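Local coordinates for protein hydroxyethylphosphonate dioxygenase (Streptomyces albus, PDB 6B9R) that probably catalyses the iron-dependent, oxygen-consuming cleavage of 2-hydroxyethylphosphonate to hydroxymethylphosphonate and formate, at residues S181-L185 with L333-H339; P326-F330 with D355-P359. All coordinates share one frame. Numbering follows the deposited sequence.

Contact 1 (S181-L185 with L333-H339)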
ATOM      1  N   SER A 181      15.118  24.097  -4.892  1.00 19.01           N
ATOM      2  CA  SER A 181      14.417  22.843  -5.150  1.00 18.72           C
ATOM      3  C   SER A 181      12.920  23.049  -4.973  1.00 18.75           C
ATOM      4  O   SER A 181      12.474  23.994  -4.324  1.00 18.89           O
ATOM      5  CB  SER A 181      14.929  21.727  -4.235  1.00 18.32           C
ATOM      6  OG  SER A 181      14.705  22.040  -2.868  1.00 18.23           O
ATOM      7  N   VAL A 182      12.141  22.133  -5.544  1.00 18.61           N
ATOM      8  CA  VAL A 182      10.693  22.219  -5.448  1.00 18.64           C
ATOM      9  C   VAL A 182      10.145  20.802  -5.414  1.00 18.31           C
ATOM     10  O   VAL A 182      10.745  19.876  -5.964  1.00 18.16           O
ATOM     11  CB  VAL A 182      10.100  23.029  -6.619  1.00 19.03           C
ATOM     12  CG1 VAL A 182      10.475  22.393  -7.944  1.00 19.95           C
ATOM     13  CG2 VAL A 182       8.572  23.193  -6.478  1.00 19.09           C
ATOM     14  N   TRP A 183       9.030  20.638  -4.711  1.00 18.21           N
ATOM     15  CA  TRP A 183       8.306  19.374  -4.629  1.00 19.91           C
ATOM     16  C   TRP A 183       6.888  19.630  -5.125  1.00 18.12           C
ATOM     17  O   TRP A 183       6.285  20.645  -4.776  1.00 18.32           O
ATOM     18  CB  TRP A 183       8.305  18.835  -3.181  1.00 17.64           C
ATOM     19  CG  TRP A 183       7.636  17.485  -2.997  1.00 17.41           C
ATOM     20  CD1 TRP A 183       8.245  16.252  -2.981  1.00 17.11           C
ATOM     21  CD2 TRP A 183       6.243  17.244  -2.781  1.00 17.36           C
ATOM     22  NE1 TRP A 183       7.308  15.264  -2.767  1.00 16.94           N
ATOM     23  CE2 TRP A 183       6.072  15.846  -2.649  1.00 17.10           C
ATOM     24  CE3 TRP A 183       5.119  18.076  -2.689  1.00 17.57           C
ATOM     25  CZ2 TRP A 183       4.829  15.269  -2.427  1.00 21.22           C
ATOM     26  CZ3 TRP A 183       3.883  17.502  -2.471  1.00 20.97           C
ATOM     27  CH2 TRP A 183       3.744  16.112  -2.338  1.00 18.29           C
ATOM     28  N   GLY A 184       6.356  18.730  -5.945  1.00 18.07           N
ATOM     29  CA  GLY A 184       5.135  19.018  -6.680  1.00 18.30           C
ATOM     30  C   GLY A 184       4.216  17.815  -6.773  1.00 20.77           C
ATOM     31  O   GLY A 184       4.655  16.664  -6.806  1.00 18.98           O
ATOM     32  N   LEU A 185       2.914  18.107  -6.850  1.00 19.16           N
ATOM     33  CA  LEU A 185       1.840  17.129  -6.777  1.00 19.67           C
ATOM     34  C   LEU A 185       1.580  16.500  -8.135  1.00 19.50           C
ATOM     35  O   LEU A 185       1.961  17.049  -9.174  1.00 18.50           O
ATOM     36  CB  LEU A 185       0.569  17.800  -6.260  1.00 23.94           C
ATOM     37  CG  LEU A 185       0.588  18.149  -4.777  1.00 25.55           C
ATOM     38  CD1 LEU A 185      -0.659  18.969  -4.410  1.00 22.59           C
ATOM     39  CD2 LEU A 185       0.677  16.878  -3.946  1.00 21.99           C
ATOM     40  N   LEU A 333      16.154  19.857   1.603  1.00 14.31           N
ATOM     41  CA  LEU A 333      15.569  20.369   0.380  1.00 13.58           C
ATOM     42  C   LEU A 333      14.050  20.199   0.438  1.00 14.78           C
ATOM     43  O   LEU A 333      13.482  19.821   1.469  1.00 16.59           O
ATOM     44  CB  LEU A 333      16.216  19.684  -0.833  1.00 15.39           C
ATOM     45  CG  LEU A 333      17.752  19.662  -0.767  1.00 14.28           C
ATOM     46  CD1 LEU A 333      18.342  18.851  -1.929  1.00 16.24           C
ATOM     47  CD2 LEU A 333      18.299  21.096  -0.746  1.00 15.78           C
ATOM     48  N   ALA A 334      13.378  20.496  -0.670  1.00 15.98           N
ATOM     49  CA  ALA A 334      11.924  20.615  -0.646  1.00 16.19           C
ATOM     50  C   ALA A 334      11.261  19.271  -0.365  1.00 17.27           C
ATOM     51  O   ALA A 334      11.683  18.233  -0.879  1.00 15.69           O
ATOM     52  CB  ALA A 334      11.424  21.165  -1.984  1.00 13.72           C
ATOM     53  N   GLY A 335      10.200  19.301   0.428  1.00 17.54           N
ATOM     54  CA  GLY A 335       9.380  18.127   0.620  1.00 20.39           C
ATOM     55  C   GLY A 335       8.000  18.570   1.026  1.00 21.47           C
ATOM     56  O   GLY A 335       7.634  19.732   0.872  1.00 21.07           O
ATOM     57  N   ASP A 336       7.229  17.638   1.593  1.00 19.14           N
ATOM     58  CA  ASP A 336       5.858  17.961   1.989  1.00 21.83           C
ATOM     59  C   ASP A 336       5.360  16.925   2.982  1.00 17.21           C
ATOM     60  O   ASP A 336       5.673  15.734   2.823  1.00 16.39           O
ATOM     61  CB  ASP A 336       4.921  18.020   0.784  1.00 20.74           C
ATOM     62  CG  ASP A 336       3.585  18.682   1.126  1.00 24.38           C
ATOM     63  OD1 ASP A 336       3.555  19.928   1.197  1.00 25.60           O
ATOM     64  OD2 ASP A 336       2.589  17.961   1.316  1.00 21.81           O
ATOM     65  N   PRO A 337       4.596  17.329   4.008  1.00 15.25           N
ATOM     66  CA  PRO A 337       4.083  16.348   4.982  1.00 18.38           C
ATOM     67  C   PRO A 337       3.060  15.388   4.408  1.00 19.03           C
ATOM     68  O   PRO A 337       2.726  14.403   5.081  1.00 18.13           O
ATOM     69  CB  PRO A 337       3.449  17.216   6.087  1.00 15.19           C
ATOM     70  CG  PRO A 337       4.024  18.615   5.880  1.00 26.09           C
ATOM     71  CD  PRO A 337       4.346  18.724   4.416  1.00 22.87           C
ATOM     72  N   LEU A 338       2.524  15.640   3.213  1.00 17.29           N
ATOM     73  CA  LEU A 338       1.702  14.605   2.586  1.00 16.58           C
ATOM     74  C   LEU A 338       2.533  13.363   2.302  1.00 17.98           C
ATOM     75  O   LEU A 338       2.002  12.245   2.254  1.00 15.20           O
ATOM     76  CB  LEU A 338       1.067  15.125   1.292  1.00 19.93           C
ATOM     77  CG  LEU A 338       0.145  14.151   0.538  1.00 31.06           C
ATOM     78  CD1 LEU A 338      -1.260  14.153   1.138  1.00 33.08           C
ATOM     79  CD2 LEU A 338       0.093  14.451  -0.962  1.00 33.32           C
ATOM     80  N   HIS A 339       3.837  13.546   2.125  1.00 16.47           N
ATOM     81  CA  HIS A 339       4.794  12.468   1.908  1.00 14.42           C
ATOM     82  C   HIS A 339       5.835  12.496   3.022  1.00 13.94           C
ATOM     83  O   HIS A 339       6.991  12.878   2.801  1.00 16.52           O
ATOM     84  CB  HIS A 339       5.457  12.595   0.540  1.00 12.95           C
ATOM     85  CG  HIS A 339       4.728  11.866  -0.544  1.00 12.54           C
ATOM     86  ND1 HIS A 339       5.276  11.648  -1.790  1.00 15.31           N
ATOM     87  CD2 HIS A 339       3.493  11.311  -0.569  1.00 21.22           C
ATOM     88  CE1 HIS A 339       4.414  10.973  -2.532  1.00 19.20           C
ATOM     89  NE2 HIS A 339       3.324  10.761  -1.815  1.00 19.34           N
TER

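Contact 2 (P326-F330 with D355-P359)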
ATOM      1  N   PRO A 326      32.530  16.662  12.242  1.00 23.13           N
ATOM      2  CA  PRO A 326      31.497  16.425  11.224  1.00 19.62           C
ATOM      3  C   PRO A 326      32.055  15.578  10.095  1.00 19.61           C
ATOM      4  O   PRO A 326      33.154  15.829   9.599  1.00 20.21           O
ATOM      5  CB  PRO A 326      31.141  17.833  10.737  1.00 22.53           C
ATOM      6  CG  PRO A 326      32.408  18.606  10.930  1.00 25.73           C
ATOM      7  CD  PRO A 326      33.090  18.025  12.157  1.00 22.25           C
ATOM      8  N   ALA A 327      31.298  14.554   9.713  1.00 16.65           N
ATOM      9  CA  ALA A 327      31.613  13.790   8.515  1.00 20.81           C
ATOM     10  C   ALA A 327      30.831  14.280   7.310  1.00 18.32           C
ATOM     11  O   ALA A 327      31.333  14.223   6.180  1.00 19.82           O
ATOM     12  CB  ALA A 327      31.319  12.303   8.741  1.00 16.72           C
ATOM     13  N   TYR A 328      29.606  14.741   7.532  1.00 15.06           N
ATOM     14  CA  TYR A 328      28.741  15.219   6.467  1.00 14.99           C
ATOM     15  C   TYR A 328      28.071  16.493   6.937  1.00 14.82           C
ATOM     16  O   TYR A 328      27.827  16.674   8.133  1.00 17.70           O
ATOM     17  CB  TYR A 328      27.624  14.207   6.101  1.00 15.11           C
ATOM     18  CG  TYR A 328      28.092  12.779   6.016  1.00 15.61           C
ATOM     19  CD1 TYR A 328      29.000  12.387   5.046  1.00 16.80           C
ATOM     20  CD2 TYR A 328      27.619  11.821   6.903  1.00 22.31           C
ATOM     21  CE1 TYR A 328      29.438  11.069   4.972  1.00 22.39           C
ATOM     22  CE2 TYR A 328      28.032  10.505   6.829  1.00 21.14           C
ATOM     23  CZ  TYR A 328      28.931  10.134   5.855  1.00 23.27           C
ATOM     24  OH  TYR A 328      29.352   8.833   5.785  1.00 19.24           O
ATOM     25  N   ARG A 329      27.739  17.358   5.988  1.00 14.76           N
ATOM     26  CA  ARG A 329      26.888  18.507   6.273  1.00 14.72           C
ATOM     27  C   ARG A 329      25.655  18.368   5.398  1.00 17.59           C
ATOM     28  O   ARG A 329      25.772  18.259   4.172  1.00 20.99           O
ATOM     29  CB  ARG A 329      27.616  19.830   6.017  1.00 18.60           C
ATOM     30  CG  ARG A 329      26.988  21.025   6.749  1.00 19.37           C
ATOM     31  CD  ARG A 329      25.788  21.578   5.992  1.00 22.60           C
ATOM     32  NE  ARG A 329      26.181  22.045   4.663  1.00 26.82           N
ATOM     33  CZ  ARG A 329      26.644  23.261   4.382  1.00 29.35           C
ATOM     34  NH1 ARG A 329      26.779  24.190   5.335  1.00 17.03           N
ATOM     35  NH2 ARG A 329      26.968  23.556   3.130  1.00 25.04           N
ATOM     36  N   PHE A 330      24.487  18.326   6.024  1.00 16.05           N
ATOM     37  CA  PHE A 330      23.242  18.133   5.296  1.00 14.01           C
ATOM     38  C   PHE A 330      22.514  19.457   5.128  1.00 17.23           C
ATOM     39  O   PHE A 330      22.538  20.302   6.026  1.00 17.95           O
ATOM     40  CB  PHE A 330      22.314  17.159   6.016  1.00 14.99           C
ATOM     41  CG  PHE A 330      22.871  15.776   6.202  1.00 20.55           C
ATOM     42  CD1 PHE A 330      23.270  15.006   5.117  1.00 25.02           C
ATOM     43  CD2 PHE A 330      22.937  15.219   7.467  1.00 19.65           C
ATOM     44  CE1 PHE A 330      23.754  13.706   5.306  1.00 21.68           C
ATOM     45  CE2 PHE A 330      23.416  13.927   7.656  1.00 20.40           C
ATOM     46  CZ  PHE A 330      23.830  13.178   6.573  1.00 20.62           C
ATOM     47  N   ASP A 355      34.432   6.318   8.163  1.00 36.04           N
ATOM     48  CA  ASP A 355      34.195   6.242   9.595  1.00 36.43           C
ATOM     49  C   ASP A 355      32.793   6.667   9.999  1.00 32.70           C
ATOM     50  O   ASP A 355      32.495   6.682  11.199  1.00 33.24           O
ATOM     51  CB  ASP A 355      35.241   7.084  10.353  1.00 35.56           C
ATOM     52  CG  ASP A 355      35.273   8.543   9.908  1.00 39.03           C
ATOM     53  OD1 ASP A 355      34.522   8.923   8.980  1.00 33.50           O
ATOM     54  OD2 ASP A 355      36.060   9.316  10.501  1.00 37.68           O
ATOM     55  N   ALA A 356      31.915   6.988   9.048  1.00 25.18           N
ATOM     56  CA  ALA A 356      30.588   7.522   9.361  1.00 23.23           C
ATOM     57  C   ALA A 356      29.498   6.759   8.625  1.00 19.33           C
ATOM     58  O   ALA A 356      28.851   7.291   7.713  1.00 20.97           O
ATOM     59  CB  ALA A 356      30.506   9.009   9.023  1.00 31.60           C
ATOM     60  N   PRO A 357      29.235   5.518   9.019  1.00 26.03           N
ATOM     61  CA  PRO A 357      28.105   4.803   8.419  1.00 20.90           C
ATOM     62  C   PRO A 357      26.805   5.544   8.699  1.00 21.68           C
ATOM     63  O   PRO A 357      26.561   6.012   9.814  1.00 23.59           O
ATOM     64  CB  PRO A 357      28.148   3.430   9.100  1.00 23.03           C
ATOM     65  CG  PRO A 357      28.869   3.663  10.378  1.00 25.73           C
ATOM     66  CD  PRO A 357      29.883   4.742  10.093  1.00 28.06           C
ATOM     67  N   LEU A 358      25.991   5.673   7.680  1.00 21.09           N
ATOM     68  CA  LEU A 358      24.683   6.278   7.881  1.00 16.56           C
ATOM     69  C   LEU A 358      23.719   5.248   8.464  1.00 25.32           C
ATOM     70  O   LEU A 358      23.778   4.070   8.096  1.00 20.76           O
ATOM     71  CB  LEU A 358      24.134   6.818   6.561  1.00 22.37           C
ATOM     72  CG  LEU A 358      24.888   8.042   6.039  1.00 21.02           C
ATOM     73  CD1 LEU A 358      24.279   8.542   4.743  1.00 30.53           C
ATOM     74  CD2 LEU A 358      24.822   9.115   7.110  1.00 21.69           C
ATOM     75  N   PRO A 359      22.842   5.657   9.376  1.00 25.79           N
ATOM     76  CA  PRO A 359      21.852   4.722   9.925  1.00 24.71           C
ATOM     77  C   PRO A 359      21.000   4.142   8.812  1.00 19.03           C
ATOM     78  O   PRO A 359      20.579   4.871   7.900  1.00 22.89           O
ATOM     79  CB  PRO A 359      21.010   5.598  10.869  1.00 24.30           C
ATOM     80  CG  PRO A 359      21.886   6.764  11.192  1.00 29.29           C
ATOM     81  CD  PRO A 359      22.727   7.002   9.963  1.00 27.61           C
TER
HETATM   82  O   HOH W   1      32.501   7.761   6.120  1.00 31.70           O

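Contact 1 (S181-L185 with L333-H339)
Strand 181-184 belongs to the cupin-type antiparallel sheet that carries the iron site. Here it is packed by a loop, 333-339, that follows strand 328-332 of the second sheet. At the start of the loop, Leu333 CB lies 3.5 Å from Ser181 OG. The next residue makes the hydrogen bond of the contact: Ala334 N donates to Ser181 OG at 3.0 Å. Ala334 CB also rests 3.7 Å from Trp183 N. Gly335 CA lies 4.0 Å from Trp183 CB, and its carbonyl carbon is over one indole face. Asp336 CB sits over the face of the Trp183 six-membered ring, 3.6 Å from its centroid, as a CH-pi contact. Asp336 OD2 accepts from Leu338 N at 3.0 Å, which makes an Asx turn within a type I beta turn from Asp336 to His339. OD2 is also hydrogen-bonded to Thr301 OG1, and OD1 to Thr302 N. Leu338 CD2 packs on Leu185 CD2 at 3.9 Å, and Phe429 of the second subunit touches Leu338. Tyr208 OH is hydrogen-bonded to Trp183 NE1 and His339 ND1. The segment ends in an offset edge-to-face pair: the Trp183 edge points at the His339 face, and Trp183 CZ2 comes within 3.7 Å of His339 ND1.

Contact 2 (P326-F330 with D355-P359)
A classic beta bulge opens this contact: Ala327 and Tyr328 both face Tyr320 on the neighbouring strand 317-320. The strand proper begins at Tyr328. From the bulge the side chains of Ala327 and Tyr328 both point toward the loop 355-359. The two alanines meet methyl to methyl, with Ala327 CB 3.4 Å from Ala356 CB. Tyr328 reaches further. Its hydroxyl donates a short hydrogen bond to the loop backbone, with Tyr328 OH 2.5 Å from Ala356 O. The carbonyl lies at the ring edge, near the ring plane. A water accepts from Ala356 N at 3.1 Å and donates weakly to Tyr328 OH at 3.3 Å, so Ala356 O meets the hydroxyl directly and Ala356 N through a weak water link. The hydroxyl is also hydrogen-bonded to Leu406 N of strand 403-407.

The setting is an antiparallel sheet built mostly from the C-terminal half, probably the second cupin-like unit, with strand 86-89 at one edge. Strand 328-332 runs between strands 317-320 and 343-349, and the loop 355-359 leads on toward strand 364-369. Beyond the hydroxyl the contact is apolar. Tyr328 CE2 lies 3.6 Å from Ala356 CB and 3.5 Å from Leu358 CD2. Leu358 starts out sideways to the strand, but its end turns in. Its CD2 also meets the edge of the next inward-facing ring, 4.2 Å from Phe330 CZ. Leu250 of the second subunit packs against Phe330, Leu358 and Pro359.

Overall arrangement
Coming from the N terminus, past strand 86-89 and the first strands of the iron-bearing sheet, the chain reaches strand 181-184. After strands 190-194 and 202-208 it runs through the helices between 215 and 288 and returns through strand 307-310. The segment 326-330 comes next, in the second sheet, and, after two intervening residues, 333-339 closes the long loop of contact 1. Strand 343-349 follows, and 355-359 closes the short loop of contact 2. The contacts therefore cross rather than nest. Contact 1 ties the loop after strand 328-332 to the iron-bearing sheet, whereas contact 2 holds the loop between strands 343-349 and 364-369 against the start of strand 328-332. Both reach the second subunit.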